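Local coordinates for peptide ABC transporter, peptide-binding protein (Thermus thermophilus, PDB 2D5W) that binds oligopeptides, holding a pentapeptide in this crystal, and probably serves as the substrate-capturing component of a peptide ABC transporter, at residues D523-R526 with R527-F531; I45-N48 with A49-N53; Y481-L484 with N485-A488; N508-F511 with D512-S516; E419-Q422 with Q423-E427. All coordinates share one frame; numbering follows the deposited sequence.

Contact 1 (D523-R526 with R527-F531); sequences DPER and RKQLF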
# COMPACT_ATOMS: atom_id res chain seq x y z
N ASP A 523 -16.73 -12.05 -15.92
CA ASP A 523 -16.48 -13.48 -16.03
C ASP A 523 -15.03 -13.68 -15.60
O ASP A 523 -14.11 -13.14 -16.21
CB ASP A 523 -16.66 -13.96 -17.47
CG ASP A 523 -16.30 -15.41 -17.63
OD1 ASP A 523 -15.20 -15.70 -18.13
OD2 ASP A 523 -17.12 -16.27 -17.23
N PRO A 524 -14.81 -14.48 -14.54
CA PRO A 524 -13.45 -14.72 -14.04
C PRO A 524 -12.43 -15.22 -15.06
O PRO A 524 -11.29 -14.76 -15.07
CB PRO A 524 -13.68 -15.73 -12.91
CG PRO A 524 -15.04 -15.36 -12.40
CD PRO A 524 -15.81 -15.14 -13.68
N GLU A 525 -12.83 -16.16 -15.91
CA GLU A 525 -11.90 -16.71 -16.89
C GLU A 525 -11.49 -15.71 -17.98
O GLU A 525 -10.31 -15.60 -18.30
CB GLU A 525 -12.48 -17.97 -17.54
CG GLU A 525 -11.49 -18.67 -18.46
CD GLU A 525 -10.15 -18.93 -17.78
OE1 GLU A 525 -10.13 -19.66 -16.76
OE2 GLU A 525 -9.13 -18.41 -18.27
N ARG A 526 -12.46 -14.99 -18.54
CA ARG A 526 -12.12 -14.02 -19.58
C ARG A 526 -11.26 -12.92 -18.96
O ARG A 526 -10.32 -12.44 -19.59
CB ARG A 526 -13.39 -13.42 -20.20
CG ARG A 526 -13.12 -12.38 -21.29
CD ARG A 526 -12.17 -12.92 -22.36
NE ARG A 526 -11.93 -11.96 -23.44
CZ ARG A 526 -11.01 -12.12 -24.39
NH1 ARG A 526 -10.86 -11.21 -25.33
NH2 ARG A 526 -10.23 -13.20 -24.38
N ARG A 527 -11.60 -12.53 -17.74
CA ARG A 527 -10.84 -11.50 -17.04
C ARG A 527 -9.39 -11.95 -16.89
O ARG A 527 -8.46 -11.18 -17.14
CB ARG A 527 -11.46 -11.22 -15.67
CG ARG A 527 -10.73 -10.17 -14.85
CD ARG A 527 -11.56 -9.74 -13.66
NE ARG A 527 -11.74 -10.79 -12.66
CZ ARG A 527 -12.92 -11.27 -12.28
NH1 ARG A 527 -12.97 -12.22 -11.36
NH2 ARG A 527 -14.04 -10.84 -12.84
N LYS A 528 -9.20 -13.20 -16.49
CA LYS A 528 -7.86 -13.75 -16.32
C LYS A 528 -7.11 -13.75 -17.66
O LYS A 528 -5.94 -13.40 -17.72
CB LYS A 528 -7.93 -15.17 -15.75
CG LYS A 528 -6.58 -15.81 -15.48
CD LYS A 528 -6.71 -17.26 -15.04
CE LYS A 528 -7.53 -17.40 -13.77
NZ LYS A 528 -7.65 -18.82 -13.35
N GLN A 529 -7.79 -14.15 -18.73
CA GLN A 529 -7.15 -14.19 -20.05
C GLN A 529 -6.60 -12.82 -20.44
O GLN A 529 -5.48 -12.71 -20.94
CB GLN A 529 -8.15 -14.65 -21.12
CG GLN A 529 -8.78 -16.01 -20.86
CD GLN A 529 -9.71 -16.45 -21.98
OE1 GLN A 529 -10.46 -15.64 -22.53
NE2 GLN A 529 -9.67 -17.73 -22.31
N LEU A 530 -7.38 -11.77 -20.20
CA LEU A 530 -6.96 -10.42 -20.53
C LEU A 530 -5.78 -9.99 -19.67
O LEU A 530 -4.82 -9.41 -20.17
CB LEU A 530 -8.13 -9.45 -20.38
CG LEU A 530 -9.26 -9.68 -21.39
CD1 LEU A 530 -10.50 -8.90 -20.99
CD2 LEU A 530 -8.78 -9.28 -22.78
N PHE A 531 -5.85 -10.27 -18.37
CA PHE A 531 -4.76 -9.91 -17.47
C PHE A 531 -3.49 -10.69 -17.81
O PHE A 531 -2.38 -10.19 -17.63
CB PHE A 531 -5.16 -10.15 -16.02
CG PHE A 531 -5.72 -8.94 -15.33
CD1 PHE A 531 -4.88 -7.92 -14.88
CD2 PHE A 531 -7.09 -8.81 -15.13
CE1 PHE A 531 -5.39 -6.80 -14.24
CE2 PHE A 531 -7.62 -7.68 -14.49
CZ PHE A 531 -6.76 -6.68 -14.05
O HOH W 1 -8.53 -19.57 -20.54

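Contact 2 (I45-N48 with A49-N53); sequences IGFN and ADSQN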
# COMPACT_ATOMS: atom_id res chain seq x y z
N ILE A 45 -18.10 -1.67 5.89
CA ILE A 45 -18.01 -3.09 5.58
C ILE A 45 -16.55 -3.49 5.68
O ILE A 45 -15.68 -2.87 5.07
CB ILE A 45 -18.49 -3.37 4.13
CG1 ILE A 45 -19.95 -2.91 3.96
CG2 ILE A 45 -18.33 -4.86 3.81
CD1 ILE A 45 -20.93 -3.61 4.87
N GLY A 46 -16.26 -4.52 6.47
CA GLY A 46 -14.89 -4.98 6.61
C GLY A 46 -14.65 -6.21 5.75
O GLY A 46 -15.56 -6.69 5.07
N PHE A 47 -13.42 -6.71 5.76
CA PHE A 47 -13.06 -7.91 5.00
C PHE A 47 -12.27 -8.77 5.97
O PHE A 47 -11.18 -8.38 6.41
CB PHE A 47 -12.21 -7.53 3.78
CG PHE A 47 -12.21 -8.58 2.69
CD1 PHE A 47 -11.03 -9.25 2.35
CD2 PHE A 47 -13.38 -8.90 2.01
CE1 PHE A 47 -11.03 -10.21 1.34
CE2 PHE A 47 -13.38 -9.86 1.00
CZ PHE A 47 -12.21 -10.51 0.66
N ASN A 48 -12.81 -9.93 6.32
CA ASN A 48 -12.15 -10.79 7.30
C ASN A 48 -11.09 -11.75 6.80
O ASN A 48 -10.78 -11.79 5.61
CB ASN A 48 -13.21 -11.55 8.13
CG ASN A 48 -14.00 -12.55 7.31
OD1 ASN A 48 -13.51 -13.10 6.33
ND2 ASN A 48 -15.23 -12.81 7.73
N ALA A 49 -10.52 -12.52 7.72
CA ALA A 49 -9.45 -13.46 7.40
C ALA A 49 -9.90 -14.58 6.47
O ALA A 49 -9.08 -15.21 5.81
CB ALA A 49 -8.88 -14.05 8.68
N ASP A 50 -11.21 -14.83 6.42
CA ASP A 50 -11.77 -15.86 5.55
C ASP A 50 -12.10 -15.27 4.19
O ASP A 50 -12.78 -15.90 3.37
CB ASP A 50 -13.04 -16.44 6.19
CG ASP A 50 -12.73 -17.39 7.33
OD1 ASP A 50 -13.61 -17.58 8.20
OD2 ASP A 50 -11.62 -17.97 7.36
N SER A 51 -11.61 -14.05 3.94
CA SER A 51 -11.84 -13.36 2.67
C SER A 51 -13.31 -13.12 2.39
O SER A 51 -13.79 -13.33 1.27
CB SER A 51 -11.20 -14.14 1.52
OG SER A 51 -9.80 -14.25 1.72
N GLN A 52 -14.03 -12.68 3.41
CA GLN A 52 -15.46 -12.40 3.28
C GLN A 52 -15.80 -11.01 3.78
O GLN A 52 -15.24 -10.53 4.77
CB GLN A 52 -16.28 -13.38 4.11
CG GLN A 52 -15.94 -14.84 3.93
CD GLN A 52 -16.65 -15.71 4.95
OE1 GLN A 52 -16.59 -15.44 6.15
NE2 GLN A 52 -17.32 -16.75 4.48
N ASN A 53 -16.73 -10.36 3.09
CA ASN A 53 -17.18 -9.05 3.53
C ASN A 53 -18.00 -9.31 4.79
O ASN A 53 -18.67 -10.34 4.90
CB ASN A 53 -18.13 -8.40 2.51
CG ASN A 53 -17.41 -7.89 1.28
OD1 ASN A 53 -16.25 -7.50 1.34
ND2 ASN A 53 -18.12 -7.87 0.16

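Contact 3 (Y481-L484 with N485-A488); sequences YKNL and NTGA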
# COMPACT_ATOMS: atom_id res chain seq x y z
N TYR A 481 -1.15 4.01 -18.20
CA TYR A 481 -0.87 5.41 -18.46
C TYR A 481 -2.23 6.08 -18.28
O TYR A 481 -2.36 7.11 -17.62
CB TYR A 481 -0.37 5.63 -19.89
CG TYR A 481 -0.46 7.07 -20.32
CD1 TYR A 481 0.36 8.05 -19.75
CD2 TYR A 481 -1.40 7.47 -21.27
CE1 TYR A 481 0.23 9.39 -20.12
CE2 TYR A 481 -1.53 8.80 -21.64
CZ TYR A 481 -0.71 9.76 -21.06
OH TYR A 481 -0.84 11.08 -21.43
N LYS A 482 -3.25 5.47 -18.87
CA LYS A 482 -4.61 5.98 -18.78
C LYS A 482 -5.63 4.86 -18.75
O LYS A 482 -5.48 3.85 -19.44
CB LYS A 482 -4.89 6.89 -19.98
CG LYS A 482 -6.31 7.45 -20.03
CD LYS A 482 -6.58 8.17 -21.35
CE LYS A 482 -5.61 9.32 -21.58
NZ LYS A 482 -5.85 9.99 -22.89
N ASN A 483 -6.67 5.01 -17.94
CA ASN A 483 -7.73 4.02 -17.91
C ASN A 483 -8.67 4.50 -19.01
O ASN A 483 -9.16 5.64 -18.96
CB ASN A 483 -8.45 4.01 -16.56
CG ASN A 483 -9.57 2.99 -16.52
OD1 ASN A 483 -10.55 3.10 -17.26
ND2 ASN A 483 -9.43 1.98 -15.67
N LEU A 484 -8.90 3.65 -20.00
CA LEU A 484 -9.74 4.02 -21.14
C LEU A 484 -11.23 4.16 -20.87
O LEU A 484 -11.96 4.73 -21.67
CB LEU A 484 -9.51 3.03 -22.28
CG LEU A 484 -8.05 2.88 -22.72
CD1 LEU A 484 -7.98 1.96 -23.93
CD2 LEU A 484 -7.46 4.24 -23.05
N ASN A 485 -11.69 3.64 -19.74
CA ASN A 485 -13.11 3.73 -19.41
C ASN A 485 -13.48 5.09 -18.85
O ASN A 485 -14.60 5.56 -19.04
CB ASN A 485 -13.49 2.66 -18.40
CG ASN A 485 -13.06 1.28 -18.83
OD1 ASN A 485 -13.20 0.92 -19.99
ND2 ASN A 485 -12.54 0.50 -17.89
N THR A 486 -12.53 5.73 -18.18
CA THR A 486 -12.76 7.03 -17.56
C THR A 486 -11.87 8.13 -18.12
O THR A 486 -12.13 9.31 -17.89
CB THR A 486 -12.52 6.96 -16.05
OG1 THR A 486 -11.21 6.44 -15.81
CG2 THR A 486 -13.55 6.06 -15.38
N GLY A 487 -10.83 7.74 -18.84
CA GLY A 487 -9.91 8.71 -19.39
C GLY A 487 -8.95 9.25 -18.33
O GLY A 487 -8.20 10.19 -18.59
N ALA A 488 -8.98 8.66 -17.15
CA ALA A 488 -8.12 9.09 -16.05
C ALA A 488 -6.66 8.69 -16.25
O ALA A 488 -6.36 7.51 -16.44
CB ALA A 488 -8.63 8.53 -14.74

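Contact 4 (N508-F511 with D512-S516); sequences NDEF and DRLTS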
# COMPACT_ATOMS: atom_id res chain seq x y z
N ASN A 508 2.00 2.16 -22.26
CA ASN A 508 1.87 1.12 -23.28
C ASN A 508 0.38 1.08 -23.55
O ASN A 508 -0.41 0.63 -22.72
CB ASN A 508 2.36 -0.23 -22.76
CG ASN A 508 2.33 -1.30 -23.84
OD1 ASN A 508 1.26 -1.80 -24.20
ND2 ASN A 508 3.50 -1.66 -24.36
N ASP A 509 -0.01 1.58 -24.72
CA ASP A 509 -1.43 1.65 -25.07
C ASP A 509 -2.14 0.32 -25.11
O ASP A 509 -3.32 0.24 -24.74
CB ASP A 509 -1.61 2.40 -26.39
CG ASP A 509 -1.21 3.87 -26.28
OD1 ASP A 509 -1.11 4.38 -25.15
OD2 ASP A 509 -1.01 4.51 -27.33
N GLU A 510 -1.46 -0.74 -25.53
CA GLU A 510 -2.09 -2.05 -25.58
C GLU A 510 -2.35 -2.54 -24.16
O GLU A 510 -3.39 -3.13 -23.88
CB GLU A 510 -1.21 -3.04 -26.35
CG GLU A 510 -1.84 -4.42 -26.51
CD GLU A 510 -1.09 -5.29 -27.50
OE1 GLU A 510 0.13 -5.49 -27.32
OE2 GLU A 510 -1.72 -5.78 -28.46
N PHE A 511 -1.39 -2.29 -23.27
CA PHE A 511 -1.54 -2.68 -21.87
C PHE A 511 -2.76 -1.96 -21.29
O PHE A 511 -3.58 -2.56 -20.59
CB PHE A 511 -0.29 -2.30 -21.08
CG PHE A 511 -0.35 -2.68 -19.62
CD1 PHE A 511 0.12 -3.91 -19.19
CD2 PHE A 511 -0.87 -1.79 -18.69
CE1 PHE A 511 0.07 -4.26 -17.84
CE2 PHE A 511 -0.93 -2.13 -17.34
CZ PHE A 511 -0.45 -3.36 -16.91
N ASP A 512 -2.88 -0.67 -21.59
CA ASP A 512 -4.02 0.11 -21.09
C ASP A 512 -5.34 -0.43 -21.61
O ASP A 512 -6.33 -0.49 -20.88
CB ASP A 512 -3.88 1.59 -21.48
CG ASP A 512 -2.79 2.31 -20.70
OD1 ASP A 512 -2.17 1.68 -19.82
OD2 ASP A 512 -2.55 3.50 -20.97
N ARG A 513 -5.36 -0.82 -22.88
CA ARG A 513 -6.59 -1.34 -23.48
C ARG A 513 -7.01 -2.65 -22.82
O ARG A 513 -8.17 -2.84 -22.47
CB ARG A 513 -6.39 -1.56 -24.98
CG ARG A 513 -7.67 -1.84 -25.73
CD ARG A 513 -7.42 -2.05 -27.22
NE ARG A 513 -6.67 -0.95 -27.82
CZ ARG A 513 -5.34 -0.86 -27.82
NH1 ARG A 513 -4.74 0.18 -28.38
NH2 ARG A 513 -4.60 -1.81 -27.26
N LEU A 514 -6.05 -3.56 -22.66
CA LEU A 514 -6.32 -4.86 -22.06
C LEU A 514 -6.81 -4.76 -20.62
O LEU A 514 -7.81 -5.38 -20.26
CB LEU A 514 -5.07 -5.74 -22.12
CG LEU A 514 -4.66 -6.21 -23.52
CD1 LEU A 514 -3.22 -6.72 -23.47
CD2 LEU A 514 -5.60 -7.30 -24.01
N THR A 515 -6.11 -3.98 -19.80
CA THR A 515 -6.48 -3.83 -18.40
C THR A 515 -7.78 -3.04 -18.22
O THR A 515 -8.56 -3.35 -17.32
CB THR A 515 -5.34 -3.16 -17.58
OG1 THR A 515 -4.94 -1.93 -18.20
CG2 THR A 515 -4.14 -4.10 -17.49
N SER A 516 -8.02 -2.05 -19.06
CA SER A 516 -9.25 -1.27 -18.97
C SER A 516 -10.45 -2.15 -19.29
O SER A 516 -11.52 -1.99 -18.72
CB SER A 516 -9.21 -0.07 -19.92
OG SER A 516 -8.22 0.86 -19.52
O HOH W 2 0.59 1.67 -19.89
O HOH W 3 -3.26 4.59 -23.34

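Contact 5 (E419-Q422 with Q423-E427); sequences ERTQ and QFFAE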
# COMPACT_ATOMS: atom_id res chain seq x y z
N GLU A 419 19.33 -3.49 2.49
CA GLU A 419 20.67 -2.92 2.44
C GLU A 419 21.63 -4.00 1.94
O GLU A 419 22.55 -3.72 1.17
CB GLU A 419 21.05 -2.39 3.83
CG GLU A 419 20.16 -1.20 4.23
CD GLU A 419 20.34 -0.72 5.66
OE1 GLU A 419 20.51 -1.57 6.56
OE2 GLU A 419 20.27 0.51 5.89
N ARG A 420 21.40 -5.24 2.36
CA ARG A 420 22.21 -6.37 1.92
C ARG A 420 21.96 -6.63 0.43
O ARG A 420 22.88 -6.96 -0.33
CB ARG A 420 21.88 -7.62 2.73
CG ARG A 420 22.41 -7.59 4.17
CD ARG A 420 21.75 -8.67 5.02
NE ARG A 420 21.88 -9.99 4.40
CZ ARG A 420 21.01 -10.98 4.55
NH1 ARG A 420 21.21 -12.14 3.94
NH2 ARG A 420 19.93 -10.81 5.31
N THR A 421 20.70 -6.49 0.01
CA THR A 421 20.33 -6.70 -1.38
C THR A 421 21.06 -5.72 -2.30
O THR A 421 21.59 -6.11 -3.34
CB THR A 421 18.81 -6.54 -1.57
OG1 THR A 421 18.14 -7.58 -0.85
CG2 THR A 421 18.42 -6.64 -3.04
N GLN A 422 21.10 -4.45 -1.90
CA GLN A 422 21.78 -3.44 -2.70
C GLN A 422 23.24 -3.82 -2.91
O GLN A 422 23.76 -3.73 -4.02
CB GLN A 422 21.69 -2.07 -2.03
CG GLN A 422 20.30 -1.47 -2.01
CD GLN A 422 20.26 -0.13 -1.30
OE1 GLN A 422 20.75 0.00 -0.18
NE2 GLN A 422 19.69 0.88 -1.95
N GLN A 423 23.90 -4.25 -1.83
CA GLN A 423 25.31 -4.65 -1.88
C GLN A 423 25.52 -5.87 -2.76
O GLN A 423 26.49 -5.96 -3.52
CB GLN A 423 25.81 -5.00 -0.47
CG GLN A 423 26.01 -3.82 0.46
CD GLN A 423 26.52 -4.25 1.82
OE1 GLN A 423 26.96 -3.43 2.61
NE2 GLN A 423 26.42 -5.55 2.11
N PHE A 424 24.62 -6.83 -2.62
CA PHE A 424 24.67 -8.08 -3.37
C PHE A 424 24.59 -7.78 -4.87
O PHE A 424 25.42 -8.24 -5.66
CB PHE A 424 23.51 -8.96 -2.92
CG PHE A 424 23.50 -10.33 -3.53
CD1 PHE A 424 24.15 -11.39 -2.91
CD2 PHE A 424 22.82 -10.56 -4.72
CE1 PHE A 424 24.11 -12.67 -3.46
CE2 PHE A 424 22.77 -11.84 -5.28
CZ PHE A 424 23.42 -12.90 -4.65
N PHE A 425 23.57 -7.02 -5.27
CA PHE A 425 23.39 -6.67 -6.68
C PHE A 425 24.51 -5.77 -7.19
O PHE A 425 24.96 -5.92 -8.33
CB PHE A 425 22.04 -5.97 -6.88
CG PHE A 425 20.84 -6.87 -6.77
CD1 PHE A 425 19.59 -6.32 -6.48
CD2 PHE A 425 20.93 -8.24 -6.99
CE1 PHE A 425 18.46 -7.12 -6.41
CE2 PHE A 425 19.79 -9.05 -6.92
CZ PHE A 425 18.55 -8.48 -6.63
N ALA A 426 24.95 -4.82 -6.37
CA ALA A 426 26.00 -3.89 -6.76
C ALA A 426 27.28 -4.58 -7.20
O ALA A 426 27.96 -4.13 -8.12
CB ALA A 426 26.29 -2.92 -5.62
N GLU A 427 27.61 -5.68 -6.53
CA GLU A 427 28.83 -6.42 -6.85
C GLU A 427 28.79 -6.96 -8.28
O GLU A 427 29.79 -6.91 -8.99
CB GLU A 427 29.02 -7.56 -5.85
CG GLU A 427 30.38 -8.23 -5.94
CD GLU A 427 30.64 -9.16 -4.77
OE1 GLU A 427 30.59 -8.68 -3.61
OE2 GLU A 427 30.91 -10.35 -5.00
O HOH W 4 24.93 -8.44 1.53

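Contact 1 (D523-R526 with R527-F531)
Arg-526 lays one face of its guanidinium over Leu-530, whose CD2 lies 3.8 Å from NH1, while Gln-529 meets the same group at its edge. There Arg-526 NH2 donates to Gln-529 OE1 over 3.1 Å. The oxygen sits nearly in the guanidinium plane, yet the donor stands above the amide plane; the two flat groups are 79° apart. A bend at chi2 (53°) swings the arginine chain over the following turn to make this possible. The amide's nitrogen is engaged as well: a water accepts from Gln-529 NE2 and donates to Glu-525 OE2, 2.6 Å from that oxygen. All of this lies on the opening turns of helix 524-541, where Asp-523 is the N-cap, its OD1 taking the N-H of Arg-526 at 2.9 Å. Elsewhere on the helix Arg-527 folds back, bent at chi3, so that a guanidinium face rests on Pro-524 CA; its NH2 bonds to Glu-521 O, just before the helix. Leu-530 also packs on Leu-514 of helix 509-518. With an arginine on the oxygen and a water-bridged carboxylate on the nitrogen, the Gln-529 amide is probably fixed in one flip state at this exposed surface.

Contact 2 (I45-N48 with A49-N53)
The chain reverses through a type I turn from Asn-48 to Ser-51, closed by Ser-51 N to Asn-48 O at 2.9 Å, and Phe-47 then faces Asn-53 as an antiparallel non-hydrogen-bonded pair. Asn-48 is the hub of the turn. Its N-H runs almost straight (168°) to Gln-52 O, and its side chain fills the inside of the bend: OD1 accepts from Gln-52 N at 3.0 Å, with the donor well above the amide plane, and more weakly from Asp-50 N in the manner of an Asx turn. That reach depends on CG standing between the backbone N and the carbonyl carbon (chi1 66°), the crowded position. A long, weak bond from ND2 to Gln-52 OE1 adds to the grip. The whole is a tight beta hairpin joining strand 45-47 to strand 53-55, with Ser-51 in a left-handed conformation at the turn's end. Beneath it lies the Phe-47 ring: Gln-52 N sits over one face toward the rim, and Ser-51 O comes obliquely to CZ at 3.3 Å. At the edge, Phe-47 CD2 meets Asn-53 OD1, also at 3.3 Å. A serine in place of Phe-47 would probably leave the backbone of Ser-51 and Gln-52 without its support and open a gap under the turn. The Asn-53 amide has firmer partners beyond the hairpin, Gly-151 N for OD1 and Thr-149 O for ND2, while Ile-45 CG2 packs on Asn-53 CB at 3.8 Å.

Contact 3 (Y481-L484 with N485-A488)
This is a turn contact closed by a G1 beta bulge, in the long loop between strand 463-469 and helix 509-518, and it is lodged between that helix and helix 121-126. Gly-487 and Ala-488 both face Asn-483, and the two halves of the turn run 144° apart. Asn-483 N donates to Ala-488 O at 2.9 Å, while Asn-483 O takes the N-H of Gly-487 at 2.7 Å. Gly-487 has a positive phi (77°), a conformation readily open to glycine. Inside the bend the Asn-483 side chain adds an Asx turn: OD1 accepts from Asn-485 N over 2.8 Å, and a longer, weak bond comes to it from Thr-486 N. With CG opposite the backbone N (chi1 179°), the amide is carried forward over the turn rather than back along the incoming chain. The Asn-485 amide crosses it obliquely, the planes 67° apart, and spends its ND2 elsewhere, on Ser-516 O and Tyr-145 OH. Leu-484 N likewise bonds to Ser-516 OG, so Ser-516 of helix 509-518 grips the turn at two points. On the other flank, Thr-486 OG1 has its stronger partner in Asp-122 OD2 of helix 121-126, and also accepts a weak bond from Ala-488 N. Lys-482 lies along the outgoing arm of the turn, its aliphatic part against the bulge: Lys-482 CG rests 3.6 Å from Gly-487 C.

Contact 4 (N508-F511 with D512-S516)
Asn-508 hands its carbonyl to Asp-512 N at 3.0 Å, and its OD1 caps the N-H of Phe-511 at 2.9 Å. Next, Asp-509 and Asp-512 turn their carboxylates to the same flank, where one water donates to both, lying 2.7 Å from Asp-512 OD2. Two like charges so close would normally disfavour each other, but the N-terminal end of a helix probably eases this. Asp-509 OD1 also pairs with Arg-507, and Asp-512 takes the backbone N-H groups of Tyr-481 and Lys-482. This is the opening of helix 509-518, with Asn-508 as N-cap and one side turned to helix 524-541, where Ile-537 touches Glu-510 and Leu-514 and Ala-534 meets the buried Phe-511. Glu-510 runs alongside Leu-514 in the same direction, and Arg-513 bends at chi3 to lay a guanidinium face over Asp-509 O and bring NH2 to within 3.0 Å of Glu-510 CA. Phe-511 comes last. Its ring takes the methyl of Thr-515 over one face as a CH-pi contact, CG2 standing 4.0 Å from the ring centroid. The Phe-511 carbonyl oxygen is gripped twice, by Thr-515 N at 3.0 Å and by Thr-515 OG1 at 2.8 Å, from opposite faces of its plane; the hydroxyl also bonds to Gln-480 NE2. A glycine at Thr-515 takes away both methyl and hydroxyl, and would probably leave that ring face without its cover here, Phe-511 O with a single grip from this residue, and Gln-480 NE2 without this acceptor. At the ring edge lies Asp-512 OD1, 3.9 Å from Phe-511 CD2.

Contact 5 (E419-Q422 with Q423-E427)
Thr-421 and Phe-425, one helical turn apart, supply the main side-chain packing here. They lie alongside each other and point the same way, with Thr-421 CG2 meeting the ring obliquely, 3.4 Å from Phe-425 CE1 and 3.6 Å from CD1. The methyl is placed for this by the threonine torsion, with CG2 anti to the backbone N and OG1 beside that nitrogen (chi1 -65°); the hydroxyl can then bond to Val-417 O one turn back, so that the polar branch is used within the helix and the apolar one is given to the ring. Backbone hydrogen bonds carry the rest. Phe-425 N to Thr-421 O is 2.9 Å long and nearly straight (176°), Phe-424 N and Ala-426 N make similar bonds to Arg-420 O and Gln-422 O, and Gln-423 N to Glu-419 O is weaker at 3.3 Å. Solvent enters on the outer side: a water donates to Arg-420 O at 3.1 Å and accepts a weak bond from Gln-423 NE2, giving that carbonyl a partner besides Phe-424 N. The longer polar chains find partners beyond the segments: Glu-419 OE2 meets Gly-414 N, the buried Gln-422 bonds through OE1 to Asn-440 ND2, and Arg-420 makes a cation-pi contact with Phe-344. The segments belong to helix 416-431, the connection of a beta-alpha-beta crossover between parallel strands 401-410 and 435-438. Thr-421, Gln-422 and Phe-425 pack on Tyr-409 of the first strand, while Thr-421 and Phe-424 touch Phe-344 and Leu-340 of helix 337-345.

Contacts 1, 3 and 4 form one neighbourhood: contact 4 sits between the others, meeting contact 1 through an apolar leucine pair and contact 3 through Ser-516. Contact 1 alone is a surface contact; contacts 2 to 5 are partly buried. Contacts 1 and 4 both open a helix behind a capping side chain and use water bridges, contact 1 between a carboxylate and an amide, contact 4 between two carboxylates; contact 4 adds a ring-methyl contact. Contacts 2 and 3 are turns centred on an asparagine, one in a small hairpin and one in a loop. Contacts 2 and 5, on opposite sides of the chain's centre, touch none of the others; contact 5 is mid-helix, packing a methyl against a ring.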